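Local structure of tumor necrosis factor receptor superfamily member 16 (Rattus norvegicus, 4F42) at residues H27-L32 and R50-S55. The protein acts as a low-affinity receptor for neurotrophins, and its intracellular death domain, the part described here, probably relays the signal by binding other proteins. Numbering follows the deposited sequence.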
ATOM      1  N   HIS A  27      -2.213  -8.727   2.035  1.00 20.65           N
ATOM      2  CA  HIS A  27      -3.613  -8.724   1.605  1.00 20.22           C
ATOM      3  C   HIS A  27      -3.829  -7.638   0.552  1.00 19.87           C
ATOM      4  O   HIS A  27      -4.441  -7.881  -0.491  1.00 19.37           O
ATOM      5  CB  HIS A  27      -4.560  -8.529   2.805  1.00 20.10           C
ATOM      6  CG  HIS A  27      -4.224  -9.391   3.990  1.00 19.79           C
ATOM      7  ND1 HIS A  27      -4.415  -8.975   5.290  1.00 19.11           N
ATOM      8  CD2 HIS A  27      -3.688 -10.634   4.067  1.00 18.19           C
ATOM      9  CE1 HIS A  27      -4.027  -9.934   6.116  1.00 18.92           C
ATOM     10  NE2 HIS A  27      -3.585 -10.950   5.398  1.00 17.70           N
ATOM     11  N   LEU A  28      -3.286  -6.454   0.827  1.00 19.55           N
ATOM     12  CA  LEU A  28      -3.366  -5.317  -0.093  1.00 19.33           C
ATOM     13  C   LEU A  28      -2.671  -5.597  -1.419  1.00 19.26           C
ATOM     14  O   LEU A  28      -3.225  -5.324  -2.487  1.00 19.65           O
ATOM     15  CB  LEU A  28      -2.784  -4.063   0.560  1.00 19.16           C
ATOM     16  CG  LEU A  28      -2.596  -2.816  -0.293  1.00 19.28           C
ATOM     17  CD1 LEU A  28      -3.942  -2.269  -0.729  1.00 19.33           C
ATOM     18  CD2 LEU A  28      -1.836  -1.782   0.507  1.00 19.44           C
ATOM     19  N   ALA A  29      -1.460  -6.142  -1.352  1.00 19.16           N
ATOM     20  CA  ALA A  29      -0.715  -6.471  -2.551  1.00 19.08           C
ATOM     21  C   ALA A  29      -1.520  -7.418  -3.444  1.00 19.08           C
ATOM     22  O   ALA A  29      -1.579  -7.223  -4.655  1.00 19.28           O
ATOM     23  CB  ALA A  29       0.614  -7.062  -2.199  1.00 19.16           C
ATOM     24  N   GLY A  30      -2.157  -8.422  -2.838  1.00 18.76           N
ATOM     25  CA  GLY A  30      -3.062  -9.314  -3.562  1.00 18.27           C
ATOM     26  C   GLY A  30      -4.095  -8.539  -4.361  1.00 18.20           C
ATOM     27  O   GLY A  30      -4.286  -8.792  -5.550  1.00 18.09           O
ATOM     28  N   GLU A  31      -4.744  -7.579  -3.698  1.00 18.02           N
ATOM     29  CA  GLU A  31      -5.747  -6.705  -4.311  1.00 17.85           C
ATOM     30  C   GLU A  31      -5.170  -5.828  -5.430  1.00 17.88           C
ATOM     31  O   GLU A  31      -5.842  -5.556  -6.427  1.00 17.80           O
ATOM     32  CB  GLU A  31      -6.415  -5.844  -3.228  1.00 17.81           C
ATOM     33  CG  GLU A  31      -7.487  -4.868  -3.706  1.00 17.34           C
ATOM     34  CD  GLU A  31      -8.645  -5.521  -4.463  1.00 18.41           C
ATOM     35  OE1 GLU A  31      -8.981  -6.705  -4.199  1.00 18.26           O
ATOM     36  OE2 GLU A  31      -9.238  -4.828  -5.323  1.00 17.03           O
ATOM     37  N   LEU A  32      -3.924  -5.396  -5.264  1.00 18.23           N
ATOM     38  CA  LEU A  32      -3.250  -4.581  -6.280  1.00 18.41           C
ATOM     39  C   LEU A  32      -2.764  -5.420  -7.479  1.00 18.94           C
ATOM     40  O   LEU A  32      -2.270  -4.878  -8.476  1.00 19.19           O
ATOM     41  CB  LEU A  32      -2.114  -3.772  -5.652  1.00 18.07           C
ATOM     42  CG  LEU A  32      -2.478  -2.740  -4.575  1.00 16.96           C
ATOM     43  CD1 LEU A  32      -1.214  -2.205  -3.940  1.00 15.40           C
ATOM     44  CD2 LEU A  32      -3.297  -1.600  -5.154  1.00 16.27           C
ATOM     45  N   ARG A  50       7.074  -0.761   2.383  1.00 19.88           N
ATOM     46  CA  ARG A  50       7.681   0.344   1.647  1.00 20.36           C
ATOM     47  C   ARG A  50       8.184  -0.086   0.262  1.00 20.46           C
ATOM     48  O   ARG A  50       7.980   0.622  -0.728  1.00 20.32           O
ATOM     49  CB  ARG A  50       8.820   0.955   2.456  1.00 20.44           C
ATOM     50  CG  ARG A  50       9.567   2.067   1.738  1.00 20.73           C
ATOM     51  CD  ARG A  50      10.582   2.690   2.662  1.00 22.84           C
ATOM     52  NE  ARG A  50       9.951   3.300   3.833  1.00 24.22           N
ATOM     53  CZ  ARG A  50      10.612   3.851   4.851  1.00 25.57           C
ATOM     54  NH1 ARG A  50      11.947   3.870   4.866  1.00 24.29           N
ATOM     55  NH2 ARG A  50       9.929   4.387   5.864  1.00 25.61           N
ATOM     56  N   ALA A  51       8.839  -1.245   0.212  1.00 20.31           N
ATOM     57  CA  ALA A  51       9.327  -1.823  -1.045  1.00 20.19           C
ATOM     58  C   ALA A  51       8.187  -2.108  -2.033  1.00 19.91           C
ATOM     59  O   ALA A  51       8.317  -1.829  -3.221  1.00 20.40           O
ATOM     60  CB  ALA A  51      10.144  -3.095  -0.770  1.00 19.55           C
ATOM     61  N   LEU A  52       7.075  -2.637  -1.528  1.00 19.59           N
ATOM     62  CA  LEU A  52       5.913  -2.959  -2.348  1.00 19.34           C
ATOM     63  C   LEU A  52       5.323  -1.709  -2.962  1.00 19.67           C
ATOM     64  O   LEU A  52       5.109  -1.644  -4.167  1.00 20.37           O
ATOM     65  CB  LEU A  52       4.837  -3.667  -1.522  1.00 18.92           C
ATOM     66  CG  LEU A  52       3.500  -3.844  -2.254  1.00 18.68           C
ATOM     67  CD1 LEU A  52       3.470  -5.161  -2.996  1.00 18.45           C
ATOM     68  CD2 LEU A  52       2.344  -3.752  -1.273  1.00 18.57           C
ATOM     69  N   LEU A  53       5.064  -0.718  -2.118  1.00 19.86           N
ATOM     70  CA  LEU A  53       4.450   0.530  -2.523  1.00 19.92           C
ATOM     71  C   LEU A  53       5.334   1.384  -3.427  1.00 20.48           C
ATOM     72  O   LEU A  53       4.821   2.121  -4.260  1.00 20.75           O
ATOM     73  CB  LEU A  53       4.005   1.309  -1.280  1.00 19.95           C
ATOM     74  CG  LEU A  53       2.934   0.578  -0.446  1.00 19.66           C
ATOM     75  CD1 LEU A  53       2.750   1.226   0.906  1.00 19.27           C
ATOM     76  CD2 LEU A  53       1.595   0.474  -1.195  1.00 18.89           C
ATOM     77  N   ALA A  54       6.655   1.284  -3.261  1.00 20.99           N
ATOM     78  CA  ALA A  54       7.617   1.948  -4.146  1.00 21.38           C
ATOM     79  C   ALA A  54       7.582   1.328  -5.535  1.00 21.83           C
ATOM     80  O   ALA A  54       7.681   2.034  -6.540  1.00 22.07           O
ATOM     81  CB  ALA A  54       9.018   1.853  -3.575  1.00 21.20           C
ATOM     82  N   SER A  55       7.459   0.003  -5.576  1.00 22.31           N
ATOM     83  CA  SER A  55       7.316  -0.738  -6.822  1.00 22.92           C
ATOM     84  C   SER A  55       5.972  -0.400  -7.475  1.00 23.36           C
ATOM     85  O   SER A  55       5.941   0.089  -8.608  1.00 23.67           O
ATOM     86  CB  SER A  55       7.446  -2.243  -6.561  1.00 22.84           C
ATOM     87  OG  SER A  55       6.898  -3.009  -7.622  1.00 23.17           O
TER
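Between residues 27-32 and 50-55 the backbones come nearest at Ala29 and Leu52, whose CA atoms are 7.5 Å apart; the segments lie on helix 24-32 and helix 48-56. Here a small residue meets a large one; Leu52 points across at the other helix, while the CB of Ala29 is directed along the interface. Both methyls of the forked end of Leu52 touch the Ala29 methyl: Ala29 CB lies 3.5 Å from Leu52 CD1 and 3.8 Å from Leu52 CD2, so both branches rest on one carbon. The leucine reaches across because its CG stands anti to the backbone N (chi1 171°), which carries the fork out from its own helix toward the other. Alanine suits its place because its side chain ends at CB, letting the leucine come close to the helix that carries it.

A second, looser meeting lies beside the first. Leu28 and Leu53 meet through single methyl groups, Leu28 CD2 and Leu53 CD2 being 4.4 Å apart. The CB of Leu28 already points to the opposing helix, whereas the CB of Leu53 is directed along the interface and the end of its side chain comes nearer to Leu28. All four residues are buried, and branched aliphatic chains with an alanine among them suit an interface made wholly by apolar contact.

The pair belongs to the hydrophobic core of the death domain, a bundle of six helices. Leu28 also packs on Leu67 and Ala70 of helix 64-73, so it joins three helices, while Leu53 reaches Tyr5 near the N-terminus. Arg50 turns from this contact to form salt bridges with Glu14 and Glu17 of helix 10-19, where it touches a bound 5-mercapto-2-nitro-benzoic acid; helix 48-56 thus packs on helix 24-32 through leucines and is tied to helix 10-19 by charge.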